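Local coordinates for protein CDP-4-keto-6-deoxy-D-glucose-3-dehydrase (Yersinia pseudotuberculosis, PDB 3BB8) that probably carries out the pyridoxal 5'-phosphate-dependent 3-dehydration of CDP-4-keto-6-deoxy-D-glucose for lipopolysaccharide biosynthesis, using an aspartate aminotransferase fold, at residues G110-T115 with S156-A161; K160-A165 with Y184-I189; V135-D140 with S149-A154. The protein carries 1 engineered substitution. All coordinates share one frame; numbering follows the deposited sequence.

Contact 1. Residues G110-T115 with S156-A161; sequences GDEVIT and SDKTKA
E112 and T159 form the first parallel bridge between strands 112-115 and 159-165 of the main sheet, whose paired segments are inclined at 63°. The next bridge is V113 with A161, so K160 is an extra residue and makes a beta bulge. E112 is bonded through both backbone groups: its N donates to K158 O over 2.8 Å, and its O accepts from K160 N at 3.0 Å. Past the bulge, I114 N donates to A161 O at 3.0 Å.

The E112 side chain runs over CB of K158. Its OE1 receives the S156 hydroxyl at 2.7 Å, on the syn side of the carboxylate but out of its plane. S156 OG also accepts from K158 N in an ST turn, at 3.3 Å, which helps to orient it. E112 OE2 forms a salt bridge with R393, a charge pairing that would favour an ionised carboxylate. Methyl CD1 of I114 rests on T159 CG2 (3.8 Å), while D111 OD2, bonded to K108 N, lies beside the bent K160 chain. Together these contacts form a bulged parallel strand pair, opened by a type I turn at 156-159, in the main sheet of the aspartate aminotransferase fold.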
loop_
_atom_site.group_PDB
_atom_site.type_symbol
_atom_site.label_atom_id
_atom_site.label_comp_id
_atom_site.label_asym_id
_atom_site.label_seq_id
_atom_site.Cartn_x
_atom_site.Cartn_y
_atom_site.Cartn_z
ATOM N N GLY A 110 -11.495 14.937 15.739
ATOM C CA GLY A 110 -12.665 15.403 16.463
ATOM C C GLY A 110 -13.799 15.784 15.533
ATOM O O GLY A 110 -14.968 15.751 15.925
ATOM N N ASP A 111 -13.449 16.152 14.302
ATOM C CA ASP A 111 -14.430 16.528 13.294
ATOM C C ASP A 111 -15.239 15.300 12.888
ATOM O O ASP A 111 -14.798 14.158 13.080
ATOM C CB ASP A 111 -13.727 17.134 12.074
ATOM C CG ASP A 111 -13.051 18.465 12.391
ATOM O OD1 ASP A 111 -12.896 18.773 13.594
ATOM O OD2 ASP A 111 -12.668 19.197 11.445
ATOM N N GLU A 112 -16.424 15.532 12.330
ATOM C CA GLU A 112 -17.293 14.432 11.932
ATOM C C GLU A 112 -17.418 14.258 10.435
ATOM O O GLU A 112 -17.387 15.220 9.669
ATOM C CB GLU A 112 -18.683 14.613 12.549
ATOM C CG GLU A 112 -18.656 14.646 14.075
ATOM C CD GLU A 112 -19.981 15.063 14.693
ATOM O OE1 GLU A 112 -20.770 15.755 14.010
ATOM O OE2 GLU A 112 -20.220 14.713 15.873
ATOM N N VAL A 113 -17.543 12.999 10.036
ATOM C CA VAL A 113 -17.702 12.627 8.641
ATOM C C VAL A 113 -18.990 11.801 8.574
ATOM O O VAL A 113 -19.126 10.794 9.276
ATOM C CB VAL A 113 -16.520 11.751 8.161
ATOM C CG1 VAL A 113 -16.683 11.420 6.698
ATOM C CG2 VAL A 113 -15.205 12.464 8.412
ATOM N N ILE A 114 -19.939 12.241 7.754
ATOM C CA ILE A 114 -21.203 11.528 7.601
ATOM C C ILE A 114 -21.040 10.378 6.610
ATOM O O ILE A 114 -20.460 10.549 5.531
ATOM C CB ILE A 114 -22.317 12.468 7.094
ATOM C CG1 ILE A 114 -22.686 13.467 8.193
ATOM C CG2 ILE A 114 -23.538 11.652 6.674
ATOM C CD1 ILE A 114 -23.654 14.551 7.741
ATOM N N THR A 115 -21.542 9.205 6.981
ATOM C CA THR A 115 -21.436 8.036 6.112
ATOM C C THR A 115 -22.528 7.043 6.515
ATOM O O THR A 115 -23.371 7.364 7.349
ATOM C CB THR A 115 -20.025 7.389 6.251
ATOM O OG1 THR A 115 -19.867 6.355 5.276
ATOM C CG2 THR A 115 -19.838 6.796 7.637
ATOM N N SER A 156 -23.940 18.723 11.833
ATOM C CA SER A 156 -23.775 19.524 13.037
ATOM C C SER A 156 -22.611 20.492 12.862
ATOM O O SER A 156 -22.030 20.597 11.780
ATOM C CB SER A 156 -23.520 18.634 14.259
ATOM O OG SER A 156 -22.222 18.071 14.234
ATOM N N ASP A 157 -22.285 21.198 13.936
ATOM C CA ASP A 157 -21.201 22.167 13.925
ATOM C C ASP A 157 -19.845 21.502 13.687
ATOM O O ASP A 157 -18.887 22.162 13.285
ATOM C CB ASP A 157 -21.187 22.931 15.250
ATOM C CG ASP A 157 -21.228 22.005 16.461
ATOM O OD1 ASP A 157 -22.135 21.139 16.522
ATOM O OD2 ASP A 157 -20.360 22.145 17.353
ATOM N N LYS A 158 -19.769 20.196 13.929
ATOM C CA LYS A 158 -18.525 19.460 13.748
ATOM C C LYS A 158 -18.433 18.713 12.422
ATOM O O LYS A 158 -17.406 18.115 12.112
ATOM C CB LYS A 158 -18.334 18.477 14.899
ATOM C CG LYS A 158 -18.131 19.157 16.235
ATOM C CD LYS A 158 -17.956 18.142 17.345
ATOM C CE LYS A 158 -17.616 18.817 18.666
ATOM N NZ LYS A 158 -17.451 17.808 19.752
ATOM N N THR A 159 -19.500 18.751 11.634
ATOM C CA THR A 159 -19.504 18.059 10.356
ATOM C C THR A 159 -18.648 18.805 9.349
ATOM O O THR A 159 -18.854 19.995 9.117
ATOM C CB THR A 159 -20.928 17.931 9.790
ATOM O OG1 THR A 159 -21.781 17.331 10.773
ATOM C CG2 THR A 159 -20.921 17.066 8.537
ATOM N N LYS A 160 -17.694 18.104 8.742
ATOM C CA LYS A 160 -16.814 18.725 7.762
ATOM C C LYS A 160 -16.801 17.998 6.433
ATOM O O LYS A 160 -16.288 18.512 5.443
ATOM C CB LYS A 160 -15.385 18.820 8.311
ATOM C CG LYS A 160 -15.225 19.847 9.418
ATOM C CD LYS A 160 -15.534 21.249 8.896
ATOM C CE LYS A 160 -15.519 22.293 10.013
ATOM N NZ LYS A 160 -15.864 23.657 9.504
ATOM N N ALA A 161 -17.364 16.801 6.394
ATOM C CA ALA A 161 -17.366 16.060 5.141
ATOM C C ALA A 161 -18.330 14.895 5.097
ATOM O O ALA A 161 -18.873 14.460 6.112
ATOM C CB ALA A 161 -15.948 15.554 4.839
#

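Contact 2. Residues K160-A165 with Y184-I189; sequences KAIMIA and YNLWLI
M163 and I189 meet side chain to side chain, the methionine drawn out across the isoleucine. With CG anti to its backbone N (chi1 -173°) and the rest of the chain extended, M163 lays CG 3.6 Å from I189 CB, and SD rests against both I189 CG2 and I189 CD1, 3.8 Å from each. On the same face A161 CB abuts W187 CB at 3.5 Å. The other face carries I162, whose CD1 meets L186 CD1 at 3.9 Å while L188 CD1 comes in against its CB.

Behind these side chains lie parallel backbones in register, only 14° apart. I162 points both of its backbone groups at the 184-189 segment: its N donates to W187 O at 2.8 Å and its O takes I189 N at the same length. W187 N to K160 O and a longer bond of 3.3 Å from I164 N to I189 O complete the pairing.

Further out, R105 fixes the W187 indole, accepting from NE1 through its backbone O and making a cation-pi contact with the ring. N90 and L94 of helix 86-96 pack on M163, and A93 and L94 on I189; N90 also lines the pocket of the bound pyridoxal phosphate, about 8 Å from the M163 side chain. V177 and R178 of helix 174-184 pack on L188 from the other face. Strand 159-165, that helix and strand 187-191 make a classic beta-alpha-beta unit of the large sheet.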
loop_
_atom_site.group_PDB
_atom_site.type_symbol
_atom_site.label_atom_id
_atom_site.label_comp_id
_atom_site.label_asym_id
_atom_site.label_seq_id
_atom_site.Cartn_x
_atom_site.Cartn_y
_atom_site.Cartn_z
ATOM N N LYS A 160 -17.694 18.104 8.742
ATOM C CA LYS A 160 -16.814 18.725 7.762
ATOM C C LYS A 160 -16.801 17.998 6.433
ATOM O O LYS A 160 -16.288 18.512 5.443
ATOM C CB LYS A 160 -15.385 18.820 8.311
ATOM C CG LYS A 160 -15.225 19.847 9.418
ATOM C CD LYS A 160 -15.534 21.249 8.896
ATOM C CE LYS A 160 -15.519 22.293 10.013
ATOM N NZ LYS A 160 -15.864 23.657 9.504
ATOM N N ALA A 161 -17.364 16.801 6.394
ATOM C CA ALA A 161 -17.366 16.060 5.141
ATOM C C ALA A 161 -18.330 14.895 5.097
ATOM O O ALA A 161 -18.873 14.460 6.112
ATOM C CB ALA A 161 -15.948 15.554 4.839
ATOM N N ILE A 162 -18.525 14.394 3.889
ATOM C CA ILE A 162 -19.378 13.248 3.659
ATOM C C ILE A 162 -18.591 12.313 2.766
ATOM O O ILE A 162 -18.110 12.724 1.706
ATOM C CB ILE A 162 -20.676 13.629 2.932
ATOM C CG1 ILE A 162 -21.485 14.609 3.779
ATOM C CG2 ILE A 162 -21.487 12.374 2.644
ATOM C CD1 ILE A 162 -22.784 15.047 3.125
ATOM N N MET A 163 -18.437 11.066 3.210
ATOM C CA MET A 163 -17.721 10.053 2.441
ATOM C C MET A 163 -18.599 8.812 2.413
ATOM O O MET A 163 -18.816 8.160 3.433
ATOM C CB MET A 163 -16.364 9.734 3.080
ATOM C CG MET A 163 -15.490 8.811 2.232
ATOM S SD MET A 163 -13.760 8.825 2.748
ATOM C CE MET A 163 -13.106 7.423 1.874
ATOM N N ILE A 164 -19.100 8.493 1.227
ATOM C CA ILE A 164 -19.994 7.364 1.037
ATOM C C ILE A 164 -19.672 6.659 -0.268
ATOM O O ILE A 164 -19.176 7.279 -1.206
ATOM C CB ILE A 164 -21.448 7.850 0.950
ATOM C CG1 ILE A 164 -21.855 8.525 2.251
ATOM C CG2 ILE A 164 -22.364 6.703 0.617
ATOM C CD1 ILE A 164 -23.250 9.113 2.205
ATOM N N ALA A 165 -19.988 5.374 -0.342
ATOM C CA ALA A 165 -19.723 4.613 -1.553
ATOM C C ALA A 165 -21.003 4.354 -2.345
ATOM O O ALA A 165 -22.076 4.225 -1.760
ATOM C CB ALA A 165 -19.061 3.277 -1.194
ATOM N N TYR A 184 -23.940 23.101 3.448
ATOM C CA TYR A 184 -23.055 23.235 4.598
ATOM C C TYR A 184 -21.569 23.330 4.257
ATOM O O TYR A 184 -20.723 23.310 5.150
ATOM C CB TYR A 184 -23.288 22.079 5.573
ATOM C CG TYR A 184 -24.667 22.089 6.191
ATOM C CD1 TYR A 184 -25.767 21.571 5.506
ATOM C CD2 TYR A 184 -24.879 22.655 7.449
ATOM C CE1 TYR A 184 -27.048 21.618 6.062
ATOM C CE2 TYR A 184 -26.152 22.710 8.013
ATOM C CZ TYR A 184 -27.231 22.192 7.316
ATOM O OH TYR A 184 -28.487 22.260 7.873
ATOM N N ASN A 185 -21.262 23.443 2.967
ATOM C CA ASN A 185 -19.882 23.544 2.500
ATOM C C ASN A 185 -19.032 22.365 2.972
ATOM O O ASN A 185 -17.859 22.525 3.334
ATOM C CB ASN A 185 -19.258 24.853 2.983
ATOM C CG ASN A 185 -19.856 26.059 2.308
ATOM O OD1 ASN A 185 -19.719 26.243 1.095
ATOM N ND2 ASN A 185 -20.534 26.891 3.088
ATOM N N LEU A 186 -19.635 21.182 2.962
ATOM C CA LEU A 186 -18.962 19.966 3.385
ATOM C C LEU A 186 -18.185 19.363 2.227
ATOM O O LEU A 186 -18.595 19.473 1.070
ATOM C CB LEU A 186 -19.985 18.939 3.861
ATOM C CG LEU A 186 -20.947 19.333 4.979
ATOM C CD1 LEU A 186 -21.988 18.232 5.148
ATOM C CD2 LEU A 186 -20.177 19.566 6.273
ATOM N N TRP A 187 -17.057 18.735 2.552
ATOM C CA TRP A 187 -16.228 18.053 1.560
ATOM C C TRP A 187 -16.993 16.800 1.156
ATOM O O TRP A 187 -17.670 16.201 1.989
ATOM C CB TRP A 187 -14.896 17.602 2.180
ATOM C CG TRP A 187 -13.885 18.673 2.380
ATOM C CD1 TRP A 187 -13.460 19.192 3.568
ATOM C CD2 TRP A 187 -13.130 19.326 1.360
ATOM N NE1 TRP A 187 -12.479 20.129 3.348
ATOM C CE2 TRP A 187 -12.258 20.230 2.000
ATOM C CE3 TRP A 187 -13.103 19.230 -0.037
ATOM C CZ2 TRP A 187 -11.369 21.030 1.294
ATOM C CZ3 TRP A 187 -12.221 20.021 -0.736
ATOM C CH2 TRP A 187 -11.364 20.910 -0.071
ATOM N N LEU A 188 -16.886 16.391 -0.103
ATOM C CA LEU A 188 -17.572 15.179 -0.542
ATOM C C LEU A 188 -16.643 14.160 -1.204
ATOM O O LEU A 188 -16.037 14.442 -2.245
ATOM C CB LEU A 188 -18.711 15.499 -1.526
ATOM C CG LEU A 188 -19.361 14.220 -2.097
ATOM C CD1 LEU A 188 -20.171 13.548 -1.003
ATOM C CD2 LEU A 188 -20.245 14.530 -3.302
ATOM N N ILE A 189 -16.542 12.973 -0.612
ATOM C CA ILE A 189 -15.713 11.922 -1.200
ATOM C C ILE A 189 -16.586 10.772 -1.707
ATOM O O ILE A 189 -17.345 10.166 -0.947
ATOM C CB ILE A 189 -14.682 11.366 -0.197
ATOM C CG1 ILE A 189 -13.643 12.446 0.113
ATOM C CG2 ILE A 189 -13.975 10.142 -0.788
ATOM C CD1 ILE A 189 -12.733 12.120 1.247
#

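Contact 3. Residues V135-D140 with S149-A154; sequences VFVDVD and SLIEAA
V137 overlaps the short helical segment with all its branches, lying over L150, I151 and A154. CG1, anti to the carbonyl carbon (chi1 -67°), is directed at the helical backbone: it sits 3.5 Å from L150 O and 3.6 Å from A154 CB. The other methyl, CG2, meets I151 CD1 at 3.8 Å, the two side chains crossing at about a right angle. V137 CB and L150 CB are 3.9 Å apart.

Two further contacts flank this centre. V135 adds CG1 against A154 CB at 3.9 Å, so the alanine methyl is touched by both valines. Towards the other end, L150 CD1 reaches along the chain to D138, where it lies 3.9 Å from the backbone O and also touches CB. The D138 carboxylate leads away from the helical segment: OD1 bonds T401 OG1 and OD2 takes N400 N, which ties the break in strand 133-140 to the start of helix 399-407.

The interface is thus apolar, and mostly buried. The polar end of E152 looks the other way, forming a salt bridge with R179 of helix 174-184. The short helical turn 151-154 therefore lies against strand 133-140, with I151 and A154 also on I114 of strand 112-115, and V146 of strand 145-146 touching both V137 and I151.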
loop_
_atom_site.group_PDB
_atom_site.type_symbol
_atom_site.label_atom_id
_atom_site.label_comp_id
_atom_site.label_asym_id
_atom_site.label_seq_id
_atom_site.Cartn_x
_atom_site.Cartn_y
_atom_site.Cartn_z
ATOM N N VAL A 135 -20.282 9.496 11.492
ATOM C CA VAL A 135 -21.680 9.741 11.843
ATOM C C VAL A 135 -22.527 8.978 10.822
ATOM O O VAL A 135 -22.500 9.295 9.634
ATOM C CB VAL A 135 -22.013 11.245 11.776
ATOM C CG1 VAL A 135 -23.481 11.469 12.107
ATOM C CG2 VAL A 135 -21.137 12.006 12.760
ATOM N N PHE A 136 -23.265 7.970 11.281
ATOM C CA PHE A 136 -24.081 7.151 10.381
ATOM C C PHE A 136 -25.576 7.473 10.285
ATOM O O PHE A 136 -26.193 7.926 11.249
ATOM C CB PHE A 136 -23.979 5.667 10.761
ATOM C CG PHE A 136 -22.574 5.163 10.948
ATOM C CD1 PHE A 136 -21.949 5.253 12.189
ATOM C CD2 PHE A 136 -21.891 4.554 9.891
ATOM C CE1 PHE A 136 -20.664 4.741 12.385
ATOM C CE2 PHE A 136 -20.611 4.040 10.070
ATOM C CZ PHE A 136 -19.993 4.132 11.322
ATOM N N VAL A 137 -26.140 7.215 9.105
ATOM C CA VAL A 137 -27.574 7.359 8.841
ATOM C C VAL A 137 -27.961 6.109 8.047
ATOM O O VAL A 137 -27.145 5.557 7.307
ATOM C CB VAL A 137 -27.931 8.619 8.020
ATOM C CG1 VAL A 137 -27.647 9.857 8.835
ATOM C CG2 VAL A 137 -27.174 8.630 6.704
ATOM N N ASP A 138 -29.202 5.665 8.198
ATOM C CA ASP A 138 -29.672 4.456 7.531
ATOM C C ASP A 138 -29.680 4.496 6.005
ATOM O O ASP A 138 -29.648 5.561 5.391
ATOM C CB ASP A 138 -31.069 4.105 8.055
ATOM C CG ASP A 138 -31.424 2.643 7.850
ATOM O OD1 ASP A 138 -30.552 1.774 8.068
ATOM O OD2 ASP A 138 -32.582 2.363 7.487
ATOM N N VAL A 139 -29.706 3.314 5.400
ATOM C CA VAL A 139 -29.744 3.191 3.947
ATOM C C VAL A 139 -31.155 2.794 3.512
ATOM O O VAL A 139 -32.061 2.649 4.341
ATOM C CB VAL A 139 -28.767 2.112 3.444
ATOM C CG1 VAL A 139 -27.335 2.497 3.788
ATOM C CG2 VAL A 139 -29.125 0.770 4.058
ATOM N N ASP A 140 -31.336 2.619 2.207
ATOM C CA ASP A 140 -32.631 2.236 1.657
ATOM C C ASP A 140 -32.539 0.923 0.887
ATOM O O ASP A 140 -31.550 0.663 0.201
ATOM C CB ASP A 140 -33.175 3.341 0.750
ATOM C CG ASP A 140 -34.329 2.870 -0.114
ATOM O OD1 ASP A 140 -34.072 2.314 -1.201
ATOM O OD2 ASP A 140 -35.495 3.056 0.297
ATOM N N SER A 149 -32.493 11.531 2.509
ATOM C CA SER A 149 -33.284 12.449 3.323
ATOM C C SER A 149 -32.867 12.481 4.791
ATOM O O SER A 149 -33.334 13.327 5.550
ATOM C CB SER A 149 -34.785 12.119 3.208
ATOM O OG SER A 149 -35.091 10.824 3.695
ATOM N N LEU A 150 -31.975 11.578 5.186
ATOM C CA LEU A 150 -31.520 11.517 6.574
ATOM C C LEU A 150 -30.195 12.247 6.820
ATOM O O LEU A 150 -29.810 12.481 7.967
ATOM C CB LEU A 150 -31.379 10.059 7.002
ATOM C CG LEU A 150 -32.633 9.206 6.839
ATOM C CD1 LEU A 150 -32.306 7.752 7.118
ATOM C CD2 LEU A 150 -33.711 9.715 7.776
ATOM N N ILE A 151 -29.501 12.592 5.740
ATOM C CA ILE A 151 -28.221 13.287 5.828
ATOM C C ILE A 151 -28.357 14.569 6.647
ATOM O O ILE A 151 -27.705 14.739 7.675
ATOM C CB ILE A 151 -27.710 13.665 4.425
ATOM C CG1 ILE A 151 -27.592 12.415 3.545
ATOM C CG2 ILE A 151 -26.381 14.381 4.537
ATOM C CD1 ILE A 151 -26.685 11.349 4.093
ATOM N N GLU A 152 -29.220 15.458 6.164
ATOM C CA GLU A 152 -29.508 16.749 6.781
ATOM C C GLU A 152 -29.488 16.765 8.307
ATOM O O GLU A 152 -28.777 17.565 8.918
ATOM C CB GLU A 152 -30.871 17.238 6.288
ATOM C CG GLU A 152 -31.390 18.505 6.952
ATOM C CD GLU A 152 -30.722 19.762 6.434
ATOM O OE1 GLU A 152 -30.881 20.081 5.232
ATOM O OE2 GLU A 152 -30.039 20.433 7.236
ATOM N N ALA A 153 -30.269 15.888 8.925
ATOM C CA ALA A 153 -30.352 15.842 10.381
ATOM C C ALA A 153 -29.082 15.355 11.065
ATOM O O ALA A 153 -28.914 15.546 12.270
ATOM C CB ALA A 153 -31.534 14.977 10.809
ATOM N N ALA A 154 -28.189 14.723 10.309
ATOM C CA ALA A 154 -26.944 14.224 10.890
ATOM C C ALA A 154 -25.853 15.297 10.887
ATOM O O ALA A 154 -24.791 15.123 11.491
ATOM C CB ALA A 154 -26.471 12.991 10.130
#

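From the N terminus, strand 112-115 leads through helix 121-129 into strand 133-140, which pairs with it: V113 and T115 bond to V135. Contact 3 then closes the short loop that carries strand 145-146, bringing 149-154 back on 135-140. That small loop lies wholly within the larger one, which contact 1 closes when the chain returns at 156-161. Contact 2 follows in series, starting on K160 and A161, which it shares with contact 1, and closing through helix 174-184. Strand 159-165 is thus flanked by 112-115 and 187-191. Y184 OH, bonded to E152 OE2, links the segments 184-189 and 149-154.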